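Local coordinates for putative type VI secretion protein (Escherichia coli, PDB 6SJL) that probably acts as a phospholipase effector of the bacterial type VI secretion system, hydrolysing membrane lipids with an alpha/beta-hydrolase-type catalytic domain, at residues E[166-171]-E[218-223]; E[285-290]-E[308-313]; E[379-384]-E[401-406]. All coordinates share one frame; numbering follows the deposited sequence.

Contact 1: residues E[166-171]-E[218-223]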
# COMPACT_ATOMS: atom_id res chain seq x y z
N GLU E 166 14.54 -43.82 9.28
CA GLU E 166 14.74 -43.53 10.70
C GLU E 166 14.34 -44.71 11.58
O GLU E 166 15.01 -45.01 12.58
CB GLU E 166 13.97 -42.28 11.10
CG GLU E 166 14.21 -41.12 10.17
CD GLU E 166 13.27 -39.97 10.41
OE1 GLU E 166 13.76 -38.83 10.52
OE2 GLU E 166 12.05 -40.20 10.49
N ARG E 167 13.27 -45.41 11.22
CA ARG E 167 12.84 -46.57 11.99
C ARG E 167 13.81 -47.73 11.85
O ARG E 167 13.99 -48.49 12.80
CB ARG E 167 11.45 -46.99 11.54
CG ARG E 167 10.34 -46.08 11.98
CD ARG E 167 10.04 -46.25 13.43
NE ARG E 167 9.14 -45.21 13.91
CZ ARG E 167 7.82 -45.27 13.85
NH1 ARG E 167 7.23 -46.35 13.34
NH2 ARG E 167 7.08 -44.27 14.31
N ILE E 168 14.45 -47.88 10.70
CA ILE E 168 15.48 -48.90 10.53
C ILE E 168 16.66 -48.60 11.43
O ILE E 168 17.19 -49.50 12.10
CB ILE E 168 15.91 -48.96 9.05
CG1 ILE E 168 14.91 -49.76 8.24
CG2 ILE E 168 17.29 -49.56 8.93
CD1 ILE E 168 14.93 -49.41 6.79
N THR E 169 17.12 -47.35 11.44
CA THR E 169 18.15 -46.94 12.39
C THR E 169 17.76 -47.32 13.81
O THR E 169 18.53 -47.96 14.52
CB THR E 169 18.39 -45.44 12.29
OG1 THR E 169 19.26 -45.17 11.19
CG2 THR E 169 19.01 -44.92 13.56
N GLN E 170 16.55 -46.95 14.22
CA GLN E 170 16.14 -47.16 15.60
C GLN E 170 16.04 -48.64 15.94
O GLN E 170 16.43 -49.07 17.03
CB GLN E 170 14.83 -46.41 15.84
CG GLN E 170 14.39 -46.24 17.26
CD GLN E 170 13.32 -47.21 17.67
OE1 GLN E 170 12.54 -47.67 16.83
NE2 GLN E 170 13.23 -47.50 18.95
N ALA E 171 15.57 -49.46 15.00
CA ALA E 171 15.45 -50.89 15.24
C ALA E 171 16.81 -51.56 15.32
O ALA E 171 17.01 -52.48 16.11
CB ALA E 171 14.59 -51.54 14.16
N ALA E 218 21.95 -46.69 3.50
CA ALA E 218 23.25 -47.00 4.06
C ALA E 218 23.53 -46.15 5.29
O ALA E 218 24.03 -46.65 6.30
CB ALA E 218 24.34 -46.80 3.01
N ARG E 219 23.22 -44.86 5.22
CA ARG E 219 23.38 -43.99 6.38
C ARG E 219 22.54 -44.48 7.55
O ARG E 219 22.98 -44.42 8.70
CB ARG E 219 23.00 -42.56 6.03
CG ARG E 219 24.12 -41.71 5.54
CD ARG E 219 23.60 -40.34 5.20
NE ARG E 219 23.47 -40.18 3.76
CZ ARG E 219 22.40 -39.66 3.17
NH1 ARG E 219 21.37 -39.26 3.90
NH2 ARG E 219 22.37 -39.56 1.85
N ALA E 220 21.34 -44.97 7.27
CA ALA E 220 20.47 -45.44 8.34
C ALA E 220 21.02 -46.70 8.98
O ALA E 220 21.07 -46.81 10.22
CB ALA E 220 19.07 -45.69 7.79
N ILE E 221 21.45 -47.66 8.16
CA ILE E 221 22.04 -48.89 8.70
C ILE E 221 23.27 -48.57 9.51
O ILE E 221 23.48 -49.13 10.59
CB ILE E 221 22.37 -49.87 7.56
CG1 ILE E 221 21.13 -50.18 6.74
CG2 ILE E 221 22.90 -51.15 8.14
CD1 ILE E 221 21.43 -50.94 5.49
N ALA E 222 24.11 -47.65 9.02
CA ALA E 222 25.35 -47.32 9.70
C ALA E 222 25.08 -46.61 11.02
O ALA E 222 25.72 -46.90 12.02
CB ALA E 222 26.23 -46.47 8.80
N LYS E 223 24.13 -45.67 11.03
CA LYS E 223 23.78 -44.99 12.27
C LYS E 223 23.17 -45.95 13.28
O LYS E 223 23.29 -45.74 14.48
CB LYS E 223 22.82 -43.85 11.97
CG LYS E 223 22.55 -42.93 13.12
CD LYS E 223 21.72 -41.76 12.66
CE LYS E 223 21.33 -40.87 13.82
NZ LYS E 223 20.56 -41.61 14.85
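Thr169 and Ala220 meet where two helices run side by side, 22° from parallel with their axes 7.7 Å apart, on one face of the mixed sheet of this alpha/beta-hydrolase-like protein. Ala220 suits the closest approach because its side chain is a single methyl: the two CA atoms, of Thr169 and Ala220, come to 4.9 Å. Its carbonyl is the polar grip. Thr169 turns OG1 beside its own backbone N and opposite its carbonyl carbon (chi1 -81°), and the hydroxyl donates to Ala220 O at 2.6 Å, arriving from the flank of the carbonyl (107° at the oxygen) and somewhat tilted from its plane. A short beta-branched side chain can do this without holding the helices apart. Below this bond, towards the sheet, Ile168 CG2 rests 4.4 Å from Ala220 CB. Ile221 adds its CG1 at the same isoleucine branch, and both isoleucines continue onto strand 184-195, at Phe191 and Ile189, where branched hydrocarbon fills the helix-sheet interface. Lys223, on the exposed side, keeps its chain extended until the last bend, which carries the amine back over the threonine: Lys223 NZ ends 3.9 Å from the methyl Thr169 CG2.

Contact 2: residues E[285-290]-E[308-313]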
# COMPACT_ATOMS: atom_id res chain seq x y z
N MET E 285 -10.56 -58.08 -5.30
CA MET E 285 -11.41 -58.25 -6.46
C MET E 285 -12.60 -57.30 -6.41
O MET E 285 -13.01 -56.76 -7.43
CB MET E 285 -11.91 -59.69 -6.57
CG MET E 285 -10.86 -60.69 -6.92
SD MET E 285 -11.52 -62.08 -7.83
CE MET E 285 -13.03 -62.36 -6.93
N ASN E 286 -13.14 -57.10 -5.22
CA ASN E 286 -14.39 -56.38 -5.04
C ASN E 286 -14.18 -54.99 -4.48
O ASN E 286 -15.02 -54.50 -3.72
CB ASN E 286 -15.33 -57.18 -4.15
CG ASN E 286 -15.54 -58.57 -4.66
OD1 ASN E 286 -15.56 -58.80 -5.85
ND2 ASN E 286 -15.69 -59.52 -3.76
N GLU E 287 -13.09 -54.34 -4.85
CA GLU E 287 -12.88 -52.94 -4.58
C GLU E 287 -13.12 -52.18 -5.88
O GLU E 287 -12.50 -52.49 -6.89
CB GLU E 287 -11.48 -52.70 -4.05
CG GLU E 287 -11.09 -51.26 -3.97
CD GLU E 287 -11.96 -50.47 -3.05
OE1 GLU E 287 -12.50 -51.02 -2.07
OE2 GLU E 287 -12.12 -49.28 -3.30
N TYR E 288 -14.05 -51.23 -5.85
CA TYR E 288 -14.49 -50.53 -7.05
C TYR E 288 -14.46 -49.02 -6.90
O TYR E 288 -14.93 -48.33 -7.80
CB TYR E 288 -15.91 -50.94 -7.43
CG TYR E 288 -16.12 -52.41 -7.48
CD1 TYR E 288 -15.49 -53.18 -8.43
CD2 TYR E 288 -16.92 -53.04 -6.57
CE1 TYR E 288 -15.67 -54.51 -8.47
CE2 TYR E 288 -17.10 -54.38 -6.60
CZ TYR E 288 -16.48 -55.11 -7.56
OH TYR E 288 -16.64 -56.47 -7.61
N ARG E 289 -13.95 -48.51 -5.80
CA ARG E 289 -14.05 -47.09 -5.54
C ARG E 289 -13.21 -46.30 -6.52
O ARG E 289 -12.26 -46.81 -7.11
CB ARG E 289 -13.62 -46.77 -4.11
CG ARG E 289 -14.70 -46.96 -3.11
CD ARG E 289 -14.18 -46.71 -1.74
NE ARG E 289 -13.37 -47.81 -1.29
CZ ARG E 289 -12.86 -47.92 -0.08
NH1 ARG E 289 -13.08 -46.97 0.81
NH2 ARG E 289 -12.13 -48.96 0.25
N TYR E 290 -13.59 -45.05 -6.71
CA TYR E 290 -12.88 -44.20 -7.65
C TYR E 290 -11.49 -43.85 -7.14
O TYR E 290 -10.52 -43.84 -7.90
CB TYR E 290 -13.68 -42.94 -7.91
CG TYR E 290 -12.96 -41.97 -8.79
CD1 TYR E 290 -13.08 -42.05 -10.16
CD2 TYR E 290 -12.16 -40.98 -8.26
CE1 TYR E 290 -12.42 -41.18 -10.96
CE2 TYR E 290 -11.50 -40.12 -9.05
CZ TYR E 290 -11.63 -40.21 -10.41
OH TYR E 290 -10.96 -39.33 -11.21
N GLY E 308 -13.14 -59.56 -2.10
CA GLY E 308 -13.23 -58.69 -0.94
C GLY E 308 -12.88 -57.28 -1.34
O GLY E 308 -12.20 -57.02 -2.32
N ALA E 309 -13.32 -56.33 -0.53
CA ALA E 309 -13.07 -54.93 -0.79
C ALA E 309 -11.64 -54.61 -0.42
O ALA E 309 -10.80 -55.49 -0.27
CB ALA E 309 -14.06 -54.05 -0.04
N HIS E 310 -11.34 -53.33 -0.28
CA HIS E 310 -9.97 -52.92 0.00
C HIS E 310 -9.50 -53.46 1.35
O HIS E 310 -8.57 -54.26 1.41
CB HIS E 310 -9.88 -51.41 -0.04
CG HIS E 310 -8.49 -50.89 -0.12
ND1 HIS E 310 -7.57 -51.38 -1.02
CD2 HIS E 310 -7.87 -49.92 0.57
CE1 HIS E 310 -6.44 -50.73 -0.87
NE2 HIS E 310 -6.59 -49.84 0.08
N SER E 311 -10.12 -53.02 2.43
CA SER E 311 -9.74 -53.49 3.75
C SER E 311 -10.24 -54.90 4.04
O SER E 311 -10.02 -55.38 5.14
CB SER E 311 -10.24 -52.55 4.83
OG SER E 311 -9.95 -51.22 4.50
N ASP E 312 -10.91 -55.55 3.11
CA ASP E 312 -11.11 -56.98 3.25
C ASP E 312 -9.87 -57.74 2.87
O ASP E 312 -9.77 -58.93 3.18
CB ASP E 312 -12.28 -57.45 2.41
CG ASP E 312 -13.58 -57.05 2.98
OD1 ASP E 312 -13.69 -57.04 4.21
OD2 ASP E 312 -14.50 -56.76 2.21
N ILE E 313 -8.95 -57.10 2.19
CA ILE E 313 -7.64 -57.67 1.89
C ILE E 313 -6.61 -57.19 2.88
O ILE E 313 -5.76 -57.96 3.32
CB ILE E 313 -7.27 -57.29 0.44
CG1 ILE E 313 -8.43 -57.64 -0.48
CG2 ILE E 313 -6.00 -57.96 0.00
CD1 ILE E 313 -8.85 -59.05 -0.44
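Glu287 reaches His310 because its CG stands opposite the backbone N (chi1 170°) and the chain then folds at the next bond (chi2 61°), setting the carboxylate against the backbone N of His310. Arg289 bends at chi3 (-75°) and closes on the same carboxylate side-on. Its NE donates to Glu287 OE2 at 2.8 Å, on the syn lone pair, and its NH2 to Glu287 OE1 at 3.1 Å from above the carboxylate plane. The backbone N of Arg289 also gives a bond to OE2. Held this way, and bonded also by Ser489, Glu287 OE1 accepts a weak hydrogen bond from His310 N at 3.1 Å. The methylene His310 CB sits 3.3 Å from Arg289 NH2, at the guanidinium edge, while the imidazole stands steeply to the guanidinium. The Glu287-Arg289 salt bridge thus meets His310 at its backbone N and CB, not at its ring nitrogens. Nearer the sheet, Asn286 N bonds Gly308 O at 3.0 Å, and Gly308 has backbone angles that call for glycine. Asp312 OD2 holds Ala309 N at 3.0 Å, fixing the turn. Of the ring nitrogens, His310 ND1 is bonded to Asp245 and NE2, weakly, to Ser197: a geometry consistent with the Ser-His-Asp catalytic triad of alpha/beta hydrolases.

Contact 3: residues E[379-384]-E[401-406]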
# COMPACT_ATOMS: atom_id res chain seq x y z
N THR E 379 -34.90 -49.25 -3.30
CA THR E 379 -34.98 -47.89 -3.84
C THR E 379 -35.71 -47.05 -2.81
O THR E 379 -36.91 -47.20 -2.62
CB THR E 379 -35.68 -47.83 -5.18
OG1 THR E 379 -34.89 -48.51 -6.16
CG2 THR E 379 -35.85 -46.41 -5.61
N LYS E 380 -34.97 -46.19 -2.12
CA LYS E 380 -35.55 -45.29 -1.15
C LYS E 380 -36.15 -44.08 -1.85
O LYS E 380 -35.61 -43.61 -2.85
CB LYS E 380 -34.49 -44.82 -0.16
CG LYS E 380 -33.97 -45.86 0.77
CD LYS E 380 -35.03 -46.36 1.70
CE LYS E 380 -34.43 -47.26 2.75
NZ LYS E 380 -35.47 -48.01 3.48
N ILE E 381 -37.27 -43.58 -1.33
CA ILE E 381 -37.87 -42.35 -1.82
C ILE E 381 -37.95 -41.36 -0.68
O ILE E 381 -38.23 -41.73 0.47
CB ILE E 381 -39.27 -42.56 -2.43
CG1 ILE E 381 -39.32 -43.82 -3.27
CG2 ILE E 381 -39.62 -41.41 -3.31
CD1 ILE E 381 -40.71 -44.14 -3.70
N ARG E 382 -37.71 -40.10 -0.99
CA ARG E 382 -37.86 -39.00 -0.06
C ARG E 382 -38.78 -37.99 -0.71
O ARG E 382 -38.75 -37.83 -1.93
CB ARG E 382 -36.51 -38.36 0.24
CG ARG E 382 -36.53 -37.30 1.28
CD ARG E 382 -35.16 -36.70 1.39
NE ARG E 382 -35.05 -35.76 2.49
CZ ARG E 382 -34.85 -34.46 2.33
NH1 ARG E 382 -34.75 -33.96 1.12
NH2 ARG E 382 -34.75 -33.68 3.39
N SER E 383 -39.62 -37.33 0.08
CA SER E 383 -40.46 -36.28 -0.47
C SER E 383 -40.75 -35.27 0.63
O SER E 383 -41.39 -35.61 1.62
CB SER E 383 -41.76 -36.82 -1.04
OG SER E 383 -42.62 -37.24 0.00
N ILE E 384 -40.29 -34.04 0.45
CA ILE E 384 -40.50 -32.98 1.41
C ILE E 384 -41.35 -31.89 0.76
O ILE E 384 -41.63 -31.92 -0.43
CB ILE E 384 -39.17 -32.39 1.92
CG1 ILE E 384 -38.37 -31.84 0.75
CG2 ILE E 384 -38.38 -33.44 2.64
CD1 ILE E 384 -37.27 -30.94 1.18
N VAL E 401 -39.12 -34.61 -4.57
CA VAL E 401 -38.99 -36.05 -4.48
C VAL E 401 -37.56 -36.43 -4.83
O VAL E 401 -37.11 -36.17 -5.95
CB VAL E 401 -39.98 -36.76 -5.41
CG1 VAL E 401 -39.76 -38.26 -5.34
CG2 VAL E 401 -41.37 -36.43 -5.00
N GLY E 402 -36.87 -37.04 -3.89
CA GLY E 402 -35.57 -37.63 -4.15
C GLY E 402 -35.63 -39.13 -3.99
O GLY E 402 -36.28 -39.63 -3.08
N ALA E 403 -34.94 -39.84 -4.87
CA ALA E 403 -34.89 -41.29 -4.80
C ALA E 403 -33.51 -41.80 -5.17
O ALA E 403 -32.93 -41.36 -6.16
CB ALA E 403 -35.93 -41.92 -5.72
N ALA E 404 -33.01 -42.74 -4.38
CA ALA E 404 -31.74 -43.40 -4.66
C ALA E 404 -31.88 -44.87 -4.34
O ALA E 404 -32.84 -45.30 -3.70
CB ALA E 404 -30.61 -42.79 -3.85
N VAL E 405 -30.91 -45.64 -4.79
CA VAL E 405 -30.83 -47.06 -4.47
C VAL E 405 -30.08 -47.20 -3.15
O VAL E 405 -28.99 -46.66 -2.99
CB VAL E 405 -30.12 -47.84 -5.58
CG1 VAL E 405 -30.28 -49.30 -5.36
CG2 VAL E 405 -30.67 -47.44 -6.90
N PHE E 406 -30.69 -47.89 -2.20
CA PHE E 406 -30.09 -48.10 -0.90
C PHE E 406 -29.69 -49.55 -0.73
O PHE E 406 -30.23 -50.44 -1.38
CB PHE E 406 -31.06 -47.72 0.20
CG PHE E 406 -30.40 -47.25 1.44
CD1 PHE E 406 -29.56 -46.17 1.42
CD2 PHE E 406 -30.65 -47.86 2.63
CE1 PHE E 406 -28.98 -45.73 2.55
CE2 PHE E 406 -30.06 -47.43 3.77
CZ PHE E 406 -29.23 -46.36 3.73
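Lys380 and Phe406 pack together near one end of an antiparallel strand pair, part of a three-stranded sheet in which 401-406 lies on the middle strand and 379-384 on an outer one. Lys380 CB starts 3.9 Å from Ala404 O. Its CG stands beside the backbone N (chi1 -69°) and meets the methylene Phe406 CB at 3.5 Å. After a bend at chi2 (-65°) the chain passes on to CE, which comes to 3.8 Å from Phe406 CD2, approaching the ring obliquely. Lysine suits the place because CG and CE give Phe406 an apolar flank, while NZ leads away from the ring to a long, weak ion pair with Glu408.

Beneath this packing the main chains are tied by two hydrogen-bonded pairs. Lys380 and Ala404 exchange both their N-H...O bonds, as do Arg382 and Gly402. Gly402 has no side chain on this face, where its partner Arg382 extends its own and carries the guanidinium away to a salt bridge with Glu84. Helix 72-85 lies over this face, with Phe81 touching both Lys380 and Arg382.

On the other face the side chains are small or branched and meet helix 350-364: Thr379 and Ile381 touch it, and Thr379 OG1 is bonded to Glu356. The single methyl of Ala403 lies on this same face, with Ala403 CB 3.3 Å from Lys380 O. Further along, Ser383 OG bonds to Glu346, while Ser383 CB meets Val401 CG2 at 4.0 Å. Ile381 and Val401 run alongside each other in the same direction, with Ile381 CG2 3.8 Å from Val401 CG1.

In the fold
The three contacts follow one another along the chain, each closing before the next opens, and none touches another. Contact 1 and contact 2 both lie against or follow strands of the mixed sheet: the first packs helices 156-177 and 215-225 on strand 184-195, the second joins the segments that follow strands 278-284 and 303-306. Their centres are 35 Å apart. Contact 3 belongs to a separate three-stranded antiparallel sheet, its centre 27 Å from that of contact 2 and 57 Å from that of contact 1, on the opposite side of the chain's centre. The probable catalytic site thus lies near the middle of an elongated molecule, with structural packing towards either end.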